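Local coordinates for coenzyme F420-dependent N(5),N(10)-methenyltetrahydromethanopterin reductase-related protein (Desulfurobacterium thermolithotrophum DSM 11699, PDB 6HUZ) that binds the iron-guanylylpyridinol cofactor when reconstituted with it and, as a bacterial paralog of [Fe]-hydrogenase, uses tetrahydrofolate derivatives as substrates, at residues Val5-Gly9 against Pro29-Ser33; Glu38-His44 against Leu183-Lys189; Glu83-Thr89 against Val112-Thr118; Ser143-Ala148 against His158-Ala162. The contacts are given in a common frame with arbitrary orientation. Residues are numbered along the deposited sequence.

Contact 1 (Val5-Gly9 against Pro29-Ser33); sequences VYGFG and PYGGS. With FE9 (iron-guanylyl pyridinol cofactor), chain B.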
# COMPACT_ATOMS: atom_id res chain seq x y z
N VAL A 5 24.89 23.71 -8.24
CA VAL A 5 23.56 23.49 -7.67
C VAL A 5 22.69 24.37 -8.52
O VAL A 5 23.00 25.55 -8.71
CB VAL A 5 23.48 23.87 -6.18
CG1 VAL A 5 22.02 23.87 -5.70
CG2 VAL A 5 24.34 22.92 -5.34
N TYR A 6 21.62 23.81 -9.05
CA TYR A 6 20.70 24.56 -9.89
C TYR A 6 19.47 24.86 -9.08
O TYR A 6 18.78 23.94 -8.72
CB TYR A 6 20.35 23.73 -11.13
CG TYR A 6 21.46 23.78 -12.17
CD1 TYR A 6 21.54 24.81 -13.08
CD2 TYR A 6 22.44 22.79 -12.21
CE1 TYR A 6 22.59 24.89 -14.00
CE2 TYR A 6 23.49 22.85 -13.13
CZ TYR A 6 23.54 23.88 -14.05
OH TYR A 6 24.57 23.95 -14.96
N GLY A 7 19.22 26.14 -8.77
CA GLY A 7 18.06 26.54 -7.97
C GLY A 7 18.42 27.04 -6.59
O GLY A 7 19.07 26.34 -5.83
N PHE A 8 18.02 28.27 -6.24
CA PHE A 8 18.35 28.83 -4.92
C PHE A 8 17.51 28.21 -3.81
O PHE A 8 18.02 27.97 -2.71
CB PHE A 8 18.13 30.35 -4.91
CG PHE A 8 18.74 31.07 -3.72
CD1 PHE A 8 20.06 31.50 -3.75
CD2 PHE A 8 17.99 31.31 -2.58
CE1 PHE A 8 20.62 32.18 -2.66
CE2 PHE A 8 18.55 31.97 -1.49
CZ PHE A 8 19.86 32.42 -1.54
N GLY A 9 16.23 28.01 -4.10
CA GLY A 9 15.21 27.50 -3.19
C GLY A 9 14.25 28.66 -3.02
O GLY A 9 14.69 29.80 -3.04
N PRO A 29 19.07 31.18 4.38
CA PRO A 29 18.41 30.56 3.22
C PRO A 29 18.34 29.04 3.31
O PRO A 29 19.28 28.38 3.73
CB PRO A 29 19.27 31.03 2.06
CG PRO A 29 20.67 31.03 2.65
CD PRO A 29 20.47 31.53 4.07
N TYR A 30 17.21 28.49 2.88
CA TYR A 30 16.94 27.06 2.88
C TYR A 30 16.96 26.55 1.45
O TYR A 30 16.79 27.33 0.51
CB TYR A 30 15.54 26.81 3.45
CG TYR A 30 15.39 27.15 4.92
CD1 TYR A 30 15.97 26.35 5.90
CD2 TYR A 30 14.61 28.23 5.33
CE1 TYR A 30 15.78 26.62 7.25
CE2 TYR A 30 14.44 28.52 6.68
CZ TYR A 30 15.02 27.71 7.64
OH TYR A 30 14.84 27.99 8.98
N GLY A 31 17.15 25.24 1.29
CA GLY A 31 17.15 24.60 -0.01
C GLY A 31 18.49 24.51 -0.70
O GLY A 31 19.50 24.25 -0.05
N GLY A 32 18.50 24.70 -2.01
CA GLY A 32 19.70 24.62 -2.84
C GLY A 32 20.82 25.51 -2.34
O GLY A 32 21.98 25.11 -2.36
N SER A 33 20.44 26.73 -1.93
CA SER A 33 21.37 27.72 -1.38
C SER A 33 22.11 27.14 -0.18
O SER A 33 23.33 27.29 -0.09
CB SER A 33 20.58 28.95 -0.92
OG SER A 33 19.50 28.52 -0.11
O2 FE9 B . 10.20 21.68 -1.05
FE FE9 B . 12.33 19.26 -1.20
C1F FE9 B . 13.23 20.34 -0.02
O1F FE9 B . 13.79 21.00 0.71
C2F FE9 B . 12.85 17.81 -0.20
O2F FE9 B . 13.20 16.92 0.40
C8 FE9 B . 13.79 19.06 -2.41
O18 FE9 B . 14.68 18.25 -2.24
C7 FE9 B . 13.81 19.95 -3.65
C6 FE9 B . 12.73 20.97 -3.43
N1 FE9 B . 11.92 20.83 -2.30
C5 FE9 B . 12.57 22.09 -4.38
C5M FE9 B . 13.45 22.17 -5.59
C4 FE9 B . 11.51 23.08 -4.12
C3 FE9 B . 10.64 22.91 -2.92
C3M FE9 B . 9.55 23.89 -2.57
C2 FE9 B . 10.90 21.74 -2.00
O3P FE9 B . 11.33 24.05 -5.05
P1 FE9 B . 11.85 25.57 -4.87
O1P FE9 B . 12.08 25.84 -3.46
O2P FE9 B . 10.64 26.53 -5.34
O5' FE9 B . 13.17 25.69 -5.75
C5' FE9 B . 13.15 25.70 -7.17
C4' FE9 B . 14.20 26.72 -7.60
O4' FE9 B . 14.36 26.66 -9.01
C1' FE9 B . 14.66 27.97 -9.47
C2' FE9 B . 13.75 28.85 -8.63
O2' FE9 B . 14.15 30.23 -8.58
C3' FE9 B . 13.81 28.16 -7.27
O3' FE9 B . 14.78 28.73 -6.40
N9A FE9 B . 14.48 28.05 -10.93
C4A FE9 B . 15.47 27.80 -11.75
N3A FE9 B . 16.78 27.53 -11.57
C2A FE9 B . 17.58 27.39 -12.65
N2A FE9 B . 18.87 27.08 -12.41
N1A FE9 B . 17.15 27.52 -13.92
C6A FE9 B . 15.88 27.84 -14.22
O6A FE9 B . 15.49 27.94 -15.39
C5A FE9 B . 14.93 27.99 -13.11
N7A FE9 B . 13.63 28.27 -12.97
C8A FE9 B . 13.36 28.30 -11.64
O HOH W 1 15.66 29.92 -0.22
O HOH W 2 10.21 19.14 -0.48
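This is a buried, glycine-rich strand-to-helix junction of a Rossmann-type domain, where the loop after strand 2-6 meets the start of helix 32-41 beside the guanylylpyridinol cofactor. Close backbone approach is the governing principle. G31 is the N-cap, and in the first turn of the helix S33 N donates to F8 O (2.8 Å). A side chain on G32 would collide with G7 O; G32 CA instead lies 3.5 Å from G7 O in a CA-H...O contact. G9 is equally constrained, since a CB there would run into Y30 O. The ring of F8 folds back over the helix start: S33 CB sits over its face, 3.5 Å from the centroid, a CH-pi contact, while F8 CE2 reaches P29 CB at 3.7 Å, P29 following a cis peptide bond. On the cofactor side, G9 N donates to the ribose O3' of FE9 (2.8 Å). Around this core, V5 pairs through its backbone with strand 45-49, Y6 with strand 84-87, and helix 58-66 packs against F8 and P29.

Contact 2 (Glu38-His44 against Leu183-Lys189); sequences EFAKAGH and LATDTGK. With EDO (1,2-ethanediol), chain F.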
# COMPACT_ATOMS: atom_id res chain seq x y z
N GLU A 38 27.02 24.61 2.27
CA GLU A 38 27.66 23.48 2.94
C GLU A 38 28.78 22.86 2.11
O GLU A 38 29.81 22.52 2.67
CB GLU A 38 26.61 22.39 3.30
CG GLU A 38 25.77 22.80 4.48
CD GLU A 38 24.51 21.99 4.73
OE1 GLU A 38 23.71 22.43 5.59
OE2 GLU A 38 24.31 20.93 4.09
N PHE A 39 28.56 22.69 0.79
CA PHE A 39 29.59 22.08 -0.07
C PHE A 39 30.79 23.06 -0.16
O PHE A 39 31.95 22.63 -0.15
CB PHE A 39 29.01 21.77 -1.48
CG PHE A 39 27.85 20.78 -1.56
CD1 PHE A 39 27.86 19.61 -0.83
CD2 PHE A 39 26.76 21.03 -2.40
CE1 PHE A 39 26.79 18.70 -0.92
CE2 PHE A 39 25.71 20.13 -2.48
CZ PHE A 39 25.73 18.97 -1.75
N ALA A 40 30.50 24.37 -0.21
CA ALA A 40 31.54 25.40 -0.28
C ALA A 40 32.33 25.40 1.04
O ALA A 40 33.57 25.51 1.01
CB ALA A 40 30.89 26.76 -0.53
N LYS A 41 31.64 25.25 2.19
CA LYS A 41 32.34 25.23 3.49
C LYS A 41 33.27 24.01 3.58
O LYS A 41 34.35 24.12 4.15
CB LYS A 41 31.36 25.27 4.67
CG LYS A 41 30.85 26.68 4.96
CD LYS A 41 29.64 26.65 5.88
CE LYS A 41 29.45 27.97 6.60
NZ LYS A 41 28.01 28.31 6.76
N ALA A 42 32.85 22.87 2.99
CA ALA A 42 33.65 21.64 2.98
C ALA A 42 34.92 21.82 2.12
O ALA A 42 35.83 21.01 2.20
CB ALA A 42 32.83 20.47 2.47
N GLY A 43 34.94 22.85 1.28
CA GLY A 43 36.11 23.15 0.44
C GLY A 43 35.94 22.83 -1.03
O GLY A 43 36.92 22.82 -1.77
N HIS A 44 34.69 22.54 -1.47
CA HIS A 44 34.40 22.24 -2.87
C HIS A 44 34.33 23.55 -3.64
O HIS A 44 34.18 24.62 -3.03
CB HIS A 44 33.10 21.41 -3.01
CG HIS A 44 33.32 20.02 -2.49
ND1 HIS A 44 34.01 19.08 -3.22
CD2 HIS A 44 33.01 19.50 -1.28
CE1 HIS A 44 34.07 18.01 -2.45
NE2 HIS A 44 33.52 18.23 -1.27
N LEU A 183 30.31 14.07 -1.27
CA LEU A 183 29.62 15.35 -1.02
C LEU A 183 28.85 15.24 0.31
O LEU A 183 28.92 16.17 1.12
CB LEU A 183 28.68 15.73 -2.18
CG LEU A 183 29.39 16.22 -3.44
CD1 LEU A 183 28.41 16.56 -4.56
CD2 LEU A 183 30.28 17.42 -3.15
N ALA A 184 28.17 14.10 0.55
CA ALA A 184 27.42 13.86 1.77
C ALA A 184 28.34 13.77 3.00
O ALA A 184 28.17 14.54 3.95
CB ALA A 184 26.60 12.58 1.63
N THR A 185 29.31 12.85 3.00
CA THR A 185 30.20 12.71 4.17
C THR A 185 31.08 13.99 4.39
O THR A 185 31.33 14.36 5.54
CB THR A 185 31.02 11.41 4.10
OG1 THR A 185 31.90 11.46 2.99
CG2 THR A 185 30.14 10.15 4.02
N ASP A 186 31.50 14.69 3.32
CA ASP A 186 32.30 15.91 3.50
C ASP A 186 31.51 16.97 4.23
O ASP A 186 32.12 17.83 4.87
CB ASP A 186 32.78 16.51 2.16
CG ASP A 186 33.97 15.78 1.57
OD1 ASP A 186 34.42 14.80 2.20
OD2 ASP A 186 34.44 16.19 0.48
N THR A 187 30.16 16.93 4.14
CA THR A 187 29.33 17.95 4.79
C THR A 187 28.68 17.45 6.08
O THR A 187 27.74 18.09 6.59
CB THR A 187 28.34 18.53 3.75
OG1 THR A 187 27.54 17.49 3.18
CG2 THR A 187 29.07 19.26 2.64
N GLY A 188 29.20 16.33 6.61
CA GLY A 188 28.73 15.70 7.84
C GLY A 188 27.39 15.01 7.72
O GLY A 188 26.74 14.76 8.74
N LYS A 189 26.95 14.67 6.50
CA LYS A 189 25.65 14.01 6.29
C LYS A 189 25.84 12.53 6.06
O LYS A 189 26.81 12.13 5.45
CB LYS A 189 24.94 14.57 5.05
CG LYS A 189 24.92 16.07 4.93
CD LYS A 189 24.23 16.73 6.07
CE LYS A 189 24.09 18.20 5.78
NZ LYS A 189 23.80 18.98 7.00
C1 EDO F . 33.35 9.16 0.46
O1 EDO F . 32.40 9.32 1.52
C2 EDO F . 32.66 8.52 -0.75
O2 EDO F . 33.54 8.37 -1.87
O HOH W 3 25.44 19.23 2.19
O HOH W 4 25.14 21.58 7.74
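Two helix ends lie side by side here, closest at A42 and D186, whose CA atoms are 5.9 Å apart. Each helix terminates in a Schellman motif with a glycine of positive phi: G43 N bonds to A40 O and H44 N to F39 O, while G188 N bonds to T185 O and K189 N to A184 O. Each turn aims the next residue at the partner segment. H44 NE2 donates to D186 OD2 (2.8 Å), an acceptor that also forms a salt bridge with K182, and L183 CD2 lies over the imidazole face, 3.8 Å from the H44 centroid. F39 CE1 meets L183 CB at 3.7 Å and T187 CG2 packs on F39 CD1, also at 3.7 Å. E38 OE2 and K189 NZ form a long salt bridge (3.5 Å), with water 4 linking K189 NZ to E38 OE1, the latter bond weak; K189 NZ also donates to H156 O. Such packing typifies a Rossmann-type alpha/beta domain, helices 32-41 and 174-186 sharing one face of the central sheet.

Contact 3 (Glu83-Thr89 against Val112-Thr118); sequences EVAILFT and VICTTCT. With FE9 (iron-guanylyl pyridinol cofactor), chain B.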
# COMPACT_ATOMS: atom_id res chain seq x y z
N GLU A 83 31.28 18.70 -12.30
CA GLU A 83 31.46 17.24 -12.21
C GLU A 83 30.16 16.66 -11.66
O GLU A 83 29.83 15.50 -11.90
CB GLU A 83 32.56 16.88 -11.21
CG GLU A 83 33.96 17.15 -11.67
CD GLU A 83 34.87 16.90 -10.50
OE1 GLU A 83 35.45 17.87 -9.97
OE2 GLU A 83 34.98 15.72 -10.08
N VAL A 84 29.45 17.46 -10.86
CA VAL A 84 28.17 17.09 -10.26
C VAL A 84 27.21 18.28 -10.52
O VAL A 84 27.55 19.42 -10.22
CB VAL A 84 28.25 16.82 -8.74
CG1 VAL A 84 26.85 16.62 -8.15
CG2 VAL A 84 29.13 15.62 -8.43
N ALA A 85 26.04 18.00 -11.08
CA ALA A 85 25.02 19.00 -11.36
C ALA A 85 23.81 18.57 -10.54
O ALA A 85 23.27 17.49 -10.78
CB ALA A 85 24.69 19.05 -12.85
N ILE A 86 23.41 19.37 -9.53
CA ILE A 86 22.29 19.04 -8.67
C ILE A 86 21.09 19.90 -9.04
O ILE A 86 21.18 21.12 -9.01
CB ILE A 86 22.63 19.18 -7.17
CG1 ILE A 86 23.77 18.20 -6.80
CG2 ILE A 86 21.34 18.84 -6.35
CD1 ILE A 86 24.46 18.51 -5.52
N LEU A 87 19.96 19.25 -9.38
CA LEU A 87 18.76 19.97 -9.78
C LEU A 87 17.79 20.25 -8.64
O LEU A 87 16.91 19.42 -8.39
CB LEU A 87 18.08 19.22 -10.92
CG LEU A 87 18.95 19.00 -12.17
CD1 LEU A 87 18.24 18.13 -13.18
CD2 LEU A 87 19.32 20.34 -12.84
N PHE A 88 17.94 21.41 -7.97
CA PHE A 88 17.04 21.86 -6.88
C PHE A 88 16.06 22.76 -7.68
O PHE A 88 15.95 23.95 -7.42
CB PHE A 88 17.84 22.67 -5.82
CG PHE A 88 17.12 22.73 -4.49
CD1 PHE A 88 16.20 23.73 -4.22
CD2 PHE A 88 17.34 21.75 -3.52
CE1 PHE A 88 15.48 23.74 -3.03
CE2 PHE A 88 16.62 21.77 -2.32
CZ PHE A 88 15.68 22.75 -2.09
N THR A 89 15.40 22.18 -8.68
CA THR A 89 14.54 22.91 -9.62
C THR A 89 13.03 22.76 -9.34
O THR A 89 12.61 21.88 -8.60
CB THR A 89 14.97 22.46 -11.01
OG1 THR A 89 15.00 21.04 -11.06
CG2 THR A 89 16.39 22.95 -11.35
N VAL A 112 27.86 13.71 -13.41
CA VAL A 112 26.64 13.01 -12.96
C VAL A 112 25.57 14.10 -12.71
O VAL A 112 25.87 15.13 -12.11
CB VAL A 112 26.85 12.07 -11.73
CG1 VAL A 112 27.55 12.79 -10.58
CG2 VAL A 112 25.53 11.40 -11.25
N ILE A 113 24.34 13.88 -13.21
CA ILE A 113 23.22 14.79 -13.04
C ILE A 113 22.39 14.20 -11.89
O ILE A 113 22.08 13.01 -11.94
CB ILE A 113 22.38 14.89 -14.36
CG1 ILE A 113 23.13 15.73 -15.40
CG2 ILE A 113 20.98 15.43 -14.08
CD1 ILE A 113 22.55 15.65 -16.82
N CYS A 114 22.04 15.01 -10.87
CA CYS A 114 21.27 14.55 -9.72
C CYS A 114 19.98 15.27 -9.59
O CYS A 114 19.98 16.50 -9.68
CB CYS A 114 22.07 14.71 -8.43
SG CYS A 114 23.64 13.83 -8.40
N THR A 115 18.88 14.54 -9.32
CA THR A 115 17.61 15.22 -9.10
C THR A 115 17.44 15.29 -7.59
O THR A 115 18.20 14.66 -6.85
CB THR A 115 16.46 14.54 -9.81
OG1 THR A 115 16.38 13.17 -9.41
CG2 THR A 115 16.56 14.71 -11.33
N THR A 116 16.47 16.08 -7.15
CA THR A 116 16.14 16.22 -5.73
C THR A 116 14.65 15.73 -5.58
O THR A 116 14.19 14.98 -6.43
CB THR A 116 16.41 17.65 -5.25
OG1 THR A 116 15.55 18.54 -5.97
CG2 THR A 116 17.87 18.04 -5.43
N CYS A 117 13.91 16.15 -4.56
CA CYS A 117 12.53 15.72 -4.36
C CYS A 117 11.56 16.09 -5.48
O CYS A 117 10.49 15.52 -5.52
CB CYS A 117 12.00 16.25 -3.03
SG CYS A 117 11.41 17.98 -3.11
N THR A 118 11.88 17.07 -6.33
CA THR A 118 10.95 17.49 -7.38
C THR A 118 10.95 16.70 -8.70
O THR A 118 10.18 17.04 -9.60
CB THR A 118 11.23 18.97 -7.72
OG1 THR A 118 12.61 19.09 -8.10
CG2 THR A 118 10.93 19.89 -6.53
O2 FE9 B . 10.20 21.68 -1.05
FE FE9 B . 12.33 19.26 -1.20
C1F FE9 B . 13.23 20.34 -0.02
O1F FE9 B . 13.79 21.00 0.71
C2F FE9 B . 12.85 17.81 -0.20
O2F FE9 B . 13.20 16.92 0.40
C8 FE9 B . 13.79 19.06 -2.41
O18 FE9 B . 14.68 18.25 -2.24
C7 FE9 B . 13.81 19.95 -3.65
C6 FE9 B . 12.73 20.97 -3.43
N1 FE9 B . 11.92 20.83 -2.30
C5 FE9 B . 12.57 22.09 -4.38
C5M FE9 B . 13.45 22.17 -5.59
C4 FE9 B . 11.51 23.08 -4.12
C3 FE9 B . 10.64 22.91 -2.92
C3M FE9 B . 9.55 23.89 -2.57
C2 FE9 B . 10.90 21.74 -2.00
O3P FE9 B . 11.33 24.05 -5.05
P1 FE9 B . 11.85 25.57 -4.87
O1P FE9 B . 12.08 25.84 -3.46
O2P FE9 B . 10.64 26.53 -5.34
O5' FE9 B . 13.17 25.69 -5.75
C5' FE9 B . 13.15 25.70 -7.17
C4' FE9 B . 14.20 26.72 -7.60
O4' FE9 B . 14.36 26.66 -9.01
C1' FE9 B . 14.66 27.97 -9.47
C2' FE9 B . 13.75 28.85 -8.63
O2' FE9 B . 14.15 30.23 -8.58
C3' FE9 B . 13.81 28.16 -7.27
O3' FE9 B . 14.78 28.73 -6.40
N9A FE9 B . 14.48 28.05 -10.93
C4A FE9 B . 15.47 27.80 -11.75
N3A FE9 B . 16.78 27.53 -11.57
C2A FE9 B . 17.58 27.39 -12.65
N2A FE9 B . 18.87 27.08 -12.41
N1A FE9 B . 17.15 27.52 -13.92
C6A FE9 B . 15.88 27.84 -14.22
O6A FE9 B . 15.49 27.94 -15.39
C5A FE9 B . 14.93 27.99 -13.11
N7A FE9 B . 13.63 28.27 -12.97
C8A FE9 B . 13.36 28.30 -11.64
O HOH W 5 14.93 17.58 -9.09
O HOH W 2 10.21 19.14 -0.48
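Backbone hydrogen bonds set the register of two parallel strands, 84-87 and 112-115, whose axes approach to 4.7 Å at 19°. V112 N donates to E83 O (3.1 Å), A85 N to V112 O (3.1 Å), C114 N to A85 O (2.8 Å) and L87 N to C114 O (2.8 Å), so that strand 84-87 offers alternate residues to its neighbour. Past the strands, side chains take over: T116 OG1 donates to L87 O (2.9 Å) and T118 OG1 to T89 O (2.8 Å), while water 5 bridges L87 O, T116 N and T118 OG1. With helix 95-103 the strands make a beta-alpha-beta unit of the Rossmann-type sheet, and as is usual in this fold the cofactor lies at the C-terminal strand ends. There C117 SG ligates the iron atom FE of FE9 at 2.5 Å. C117 N donates to FE9 O18 (3.2 Å), and the ring of F88 has the methyl C5M of FE9 over one face. Apolar contacts divide between the two sheet faces. V84 CG2 touches V112 CG1 (3.9 Å) and I86 CG1 touches C114 CB (4.2 Å) toward helix 174-186; on the other face L87 CD1 meets I113 CG2 (4.0 Å), beneath helices 95-103 and 121-127.

Contact 4 (Ser143-Ala148 against His158-Ala162); sequences STMHPA and HYLIA. With FE9 (iron-guanylyl pyridinol cofactor), chain B.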
# COMPACT_ATOMS: atom_id res chain seq x y z
N SER A 143 21.75 10.16 -11.01
CA SER A 143 21.53 9.71 -9.64
C SER A 143 20.78 10.81 -8.89
O SER A 143 20.08 11.59 -9.54
CB SER A 143 22.85 9.40 -8.96
OG SER A 143 22.69 8.87 -7.66
N THR A 144 20.90 10.87 -7.56
CA THR A 144 20.17 11.87 -6.77
C THR A 144 20.96 12.36 -5.58
O THR A 144 21.87 11.70 -5.10
CB THR A 144 18.82 11.26 -6.13
OG1 THR A 144 19.10 10.24 -5.15
CG2 THR A 144 17.84 10.67 -7.15
N MET A 145 20.57 13.54 -5.09
CA MET A 145 21.14 14.12 -3.89
C MET A 145 19.87 14.60 -3.20
O MET A 145 19.68 15.78 -2.97
CB MET A 145 22.16 15.24 -4.18
CG MET A 145 23.56 14.69 -4.51
SD MET A 145 24.43 13.78 -3.20
CE MET A 145 24.86 15.05 -2.12
N HIS A 146 18.98 13.63 -2.89
CA HIS A 146 17.70 13.90 -2.26
C HIS A 146 17.92 14.18 -0.77
O HIS A 146 18.34 13.29 -0.03
CB HIS A 146 16.73 12.74 -2.49
CG HIS A 146 15.31 13.10 -2.20
ND1 HIS A 146 14.97 13.81 -1.07
CD2 HIS A 146 14.19 12.80 -2.90
CE1 HIS A 146 13.65 13.92 -1.11
NE2 HIS A 146 13.14 13.34 -2.20
N PRO A 147 17.66 15.44 -0.33
CA PRO A 147 17.86 15.78 1.08
C PRO A 147 16.90 15.11 2.05
O PRO A 147 17.26 14.99 3.23
CB PRO A 147 17.70 17.30 1.11
CG PRO A 147 16.91 17.65 -0.09
CD PRO A 147 17.14 16.59 -1.12
N ALA A 148 15.69 14.70 1.58
CA ALA A 148 14.64 14.02 2.38
C ALA A 148 14.52 14.84 3.67
O ALA A 148 14.51 14.32 4.79
CB ALA A 148 15.06 12.58 2.69
N HIS A 158 21.44 14.12 6.12
CA HIS A 158 21.73 12.97 5.25
C HIS A 158 21.30 13.30 3.86
O HIS A 158 20.66 14.32 3.63
CB HIS A 158 20.76 11.79 5.72
CG HIS A 158 19.36 12.33 5.91
ND1 HIS A 158 18.94 12.82 7.14
CD2 HIS A 158 18.39 12.55 5.00
CE1 HIS A 158 17.71 13.29 6.94
NE2 HIS A 158 17.34 13.16 5.66
N TYR A 159 21.61 12.40 2.94
CA TYR A 159 21.17 12.49 1.55
C TYR A 159 20.78 11.05 1.09
O TYR A 159 21.42 10.08 1.52
CB TYR A 159 22.27 12.99 0.62
CG TYR A 159 22.53 14.48 0.69
CD1 TYR A 159 21.61 15.39 0.19
CD2 TYR A 159 23.71 14.97 1.25
CE1 TYR A 159 21.86 16.76 0.24
CE2 TYR A 159 23.96 16.34 1.31
CZ TYR A 159 23.03 17.23 0.80
OH TYR A 159 23.24 18.58 0.86
N LEU A 160 19.78 10.95 0.22
CA LEU A 160 19.36 9.70 -0.38
C LEU A 160 19.98 9.76 -1.76
O LEU A 160 19.72 10.71 -2.50
CB LEU A 160 17.84 9.58 -0.45
CG LEU A 160 17.09 9.71 0.86
CD1 LEU A 160 15.61 9.29 0.68
CD2 LEU A 160 17.73 8.87 1.94
N ILE A 161 20.82 8.75 -2.08
CA ILE A 161 21.57 8.63 -3.34
C ILE A 161 21.14 7.41 -4.11
O ILE A 161 21.26 6.26 -3.65
CB ILE A 161 23.11 8.63 -3.06
CG1 ILE A 161 23.54 9.94 -2.38
CG2 ILE A 161 23.94 8.42 -4.34
CD1 ILE A 161 24.88 9.81 -1.64
N ALA A 162 20.61 7.65 -5.30
CA ALA A 162 20.09 6.56 -6.14
C ALA A 162 21.16 5.65 -6.70
O ALA A 162 22.14 6.12 -7.24
CB ALA A 162 19.27 7.15 -7.29
O2 FE9 B . 10.20 21.68 -1.05
FE FE9 B . 12.33 19.26 -1.20
C1F FE9 B . 13.23 20.34 -0.02
O1F FE9 B . 13.79 21.00 0.71
C2F FE9 B . 12.85 17.81 -0.20
O2F FE9 B . 13.20 16.92 0.40
C8 FE9 B . 13.79 19.06 -2.41
O18 FE9 B . 14.68 18.25 -2.24
C7 FE9 B . 13.81 19.95 -3.65
C6 FE9 B . 12.73 20.97 -3.43
N1 FE9 B . 11.92 20.83 -2.30
C5 FE9 B . 12.57 22.09 -4.38
C5M FE9 B . 13.45 22.17 -5.59
C4 FE9 B . 11.51 23.08 -4.12
C3 FE9 B . 10.64 22.91 -2.92
C3M FE9 B . 9.55 23.89 -2.57
C2 FE9 B . 10.90 21.74 -2.00
O3P FE9 B . 11.33 24.05 -5.05
P1 FE9 B . 11.85 25.57 -4.87
O1P FE9 B . 12.08 25.84 -3.46
O2P FE9 B . 10.64 26.53 -5.34
O5' FE9 B . 13.17 25.69 -5.75
C5' FE9 B . 13.15 25.70 -7.17
C4' FE9 B . 14.20 26.72 -7.60
O4' FE9 B . 14.36 26.66 -9.01
C1' FE9 B . 14.66 27.97 -9.47
C2' FE9 B . 13.75 28.85 -8.63
O2' FE9 B . 14.15 30.23 -8.58
C3' FE9 B . 13.81 28.16 -7.27
O3' FE9 B . 14.78 28.73 -6.40
N9A FE9 B . 14.48 28.05 -10.93
C4A FE9 B . 15.47 27.80 -11.75
N3A FE9 B . 16.78 27.53 -11.57
C2A FE9 B . 17.58 27.39 -12.65
N2A FE9 B . 18.87 27.08 -12.41
N1A FE9 B . 17.15 27.52 -13.92
C6A FE9 B . 15.88 27.84 -14.22
O6A FE9 B . 15.49 27.94 -15.39
C5A FE9 B . 14.93 27.99 -13.11
N7A FE9 B . 13.63 28.27 -12.97
C8A FE9 B . 13.36 28.30 -11.64
O HOH W 2 10.21 19.14 -0.48
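Hydroxyl and backbone hydrogen bonds tie the two segments together where strand 141-144, at the edge of the Rossmann-type parallel sheet, runs out into the cofactor pocket. H146 and L160 form an antiparallel hydrogen-bonded pair: L160 N donates to H146 O (2.8 Å) and H146 N to L160 O (3.0 Å). It is a single bridge, and side chains extend the join on both sides of it. T144 OG1 donates to L160 O (2.8 Å) and accepts a weak bond from A162 N (3.0 Å), S143 OG donates to A162 O (2.8 Å), and at the other end H158 NE2 donates to A148 O (3.2 Å). Within its own segment, H146 ND1 accepts from A148 N (2.9 Å), while its NE2 is hydrogen-bonded to D204, one of the residues lining the methenyltetrahydrofolate pocket. P147 CG approaches O18 of FE9 to 3.2 Å, and A148 also borders the folate, so the turn after the strand serves both pockets. Further out, M145 folds back onto Y159 in a Met-aromatic contact, and P147 CB reaches Y159 CE1 (4.3 Å). A148 CB packs on L160 CD1 (3.9 Å), next to S270 and A266 of the second subunit. The methyl of M145, CE, rests over the Y159 ring, 3.6 Å from its centroid.

How the contacts relate
Three contacts converge on FE9, showing how a Rossmann-type sheet gathers a cofactor at the ends of separate strands. Contact 1 holds the ribose side, contact 3 supplies the cysteine ligand of the iron, and contact 4 flanks the iron. The sheet runs through them: Y6 N lies 2.7 Å from I86 O between contacts 1 and 3, and I113 O 3.0 Å from S143 N between contacts 3 and 4, their centres about 11 and 9 Å apart. Contact 2 stands back, the E38 side chain about 11 Å from the cofactor, yet touches all the others: F39 CE2 meets V5 CG2 (4.2 Å) and I86 CD1 (3.7 Å), while F39 CZ meets Y159 OH (3.6 Å).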